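Local coordinates for protein (tenascin) (Gallus gallus, PDB 1QR4) that is a two-domain fibronectin type III segment of an extracellular matrix adhesion protein and probably binds heparin, at residues Ser74-Ala77 / Lys83-Pro86. Numbering follows the deposited sequence.
Sequences SLVA and KSKP
Ala-77 and Ser-84 are joined by two hydrogen bonds where the strand 70-78 of a fibronectin type III domain gives way to the loop leading into its antiparallel neighbour, strand 87-92. One is an ordinary main-chain bond, Ser-84 N to Ala-77 O, 2.8 Å long with 160° at the hydrogen. The other replaces a backbone acceptor with a side chain: Ala-77 N donates to Ser-84 OG over 2.9 Å, at 151°. The serine torsion explains this, since a chi1 of 66° sets OG between its own N and carbonyl carbon, turned back to the strand. Both polar backbone atoms of buried Ala-77 are therefore satisfied by a single residue of the loop. Ala-77 O also receives a CA-H...O contact from Lys-83, with CA 3.6 Å from the oxygen. Farther back, Leu-75 is backbone-bonded to Thr-87, the first residue of strand 87-92, so strand pairing starts just after Pro-86. On the other flank Val-76 pairs with Arg-38 of strand 36-42. Val-76 CG2, anti to the backbone N, packs against Lys-83 CB at 3.6 Å and lies close to the Ser-84 backbone. Lys-83, Ser-84 and Lys-85 belong to the putative heparin-binding site, as does Arg-38, whose NH1 lies near Lys-83 NZ. Within the loop, Lys-85 NZ donates to Pro-86 O at 2.8 Å.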
loop_
_atom_site.group_PDB
_atom_site.type_symbol
_atom_site.label_atom_id
_atom_site.label_comp_id
_atom_site.label_asym_id
_atom_site.label_seq_id
_atom_site.Cartn_x
_atom_site.Cartn_y
_atom_site.Cartn_z
ATOM N N SER A 74 18.653 2.337 4.404
ATOM C CA SER A 74 19.785 2.775 5.209
ATOM C C SER A 74 20.098 4.256 5.019
ATOM O O SER A 74 20.163 4.779 3.906
ATOM C CB SER A 74 21.035 1.919 4.957
ATOM O OG SER A 74 21.399 1.916 3.590
ATOM N N LEU A 75 20.285 4.921 6.145
ATOM C CA LEU A 75 20.586 6.336 6.176
ATOM C C LEU A 75 21.971 6.525 6.768
ATOM O O LEU A 75 22.369 5.812 7.690
ATOM C CB LEU A 75 19.563 7.054 7.046
ATOM C CG LEU A 75 19.656 8.563 7.031
ATOM C CD1 LEU A 75 19.295 9.082 5.659
ATOM C CD2 LEU A 75 18.726 9.090 8.056
ATOM N N VAL A 76 22.678 7.525 6.265
ATOM C CA VAL A 76 24.021 7.825 6.715
ATOM C C VAL A 76 24.295 9.323 6.645
ATOM O O VAL A 76 23.849 10.002 5.720
ATOM C CB VAL A 76 25.058 7.072 5.848
ATOM C CG1 VAL A 76 24.799 7.317 4.381
ATOM C CG2 VAL A 76 26.460 7.511 6.197
ATOM N N ALA A 77 25.016 9.837 7.640
ATOM C CA ALA A 77 25.382 11.246 7.679
ATOM C C ALA A 77 26.751 11.451 6.997
ATOM O O ALA A 77 27.747 10.853 7.396
ATOM C CB ALA A 77 25.407 11.746 9.137
ATOM N N LYS A 83 31.470 9.223 5.400
ATOM C CA LYS A 83 30.086 8.822 5.600
ATOM C C LYS A 83 30.080 8.126 6.954
ATOM O O LYS A 83 30.948 7.303 7.233
ATOM C CB LYS A 83 29.660 7.847 4.492
ATOM C CG LYS A 83 30.210 8.233 3.117
ATOM C CD LYS A 83 29.148 8.283 2.033
ATOM C CE LYS A 83 28.635 6.896 1.688
ATOM N NZ LYS A 83 27.564 6.961 0.649
ATOM N N SER A 84 29.148 8.493 7.823
ATOM C CA SER A 84 29.065 7.870 9.141
ATOM C C SER A 84 28.712 6.369 9.045
ATOM O O SER A 84 28.717 5.773 7.952
ATOM C CB SER A 84 28.023 8.605 9.992
ATOM O OG SER A 84 26.710 8.442 9.469
ATOM N N LYS A 85 28.469 5.751 10.198
ATOM C CA LYS A 85 28.088 4.346 10.248
ATOM C C LYS A 85 26.634 4.316 9.793
ATOM O O LYS A 85 25.832 5.135 10.242
ATOM C CB LYS A 85 28.173 3.844 11.677
ATOM C CG LYS A 85 27.723 2.433 11.851
ATOM C CD LYS A 85 27.203 2.221 13.253
ATOM C CE LYS A 85 26.558 0.849 13.371
ATOM N NZ LYS A 85 25.563 0.620 12.276
ATOM N N PRO A 86 26.270 3.372 8.908
ATOM C CA PRO A 86 24.897 3.259 8.399
ATOM C C PRO A 86 23.883 2.829 9.435
ATOM O O PRO A 86 24.159 1.947 10.254
ATOM C CB PRO A 86 25.004 2.170 7.332
ATOM C CG PRO A 86 26.449 2.161 6.966
ATOM C CD PRO A 86 27.132 2.358 8.285
#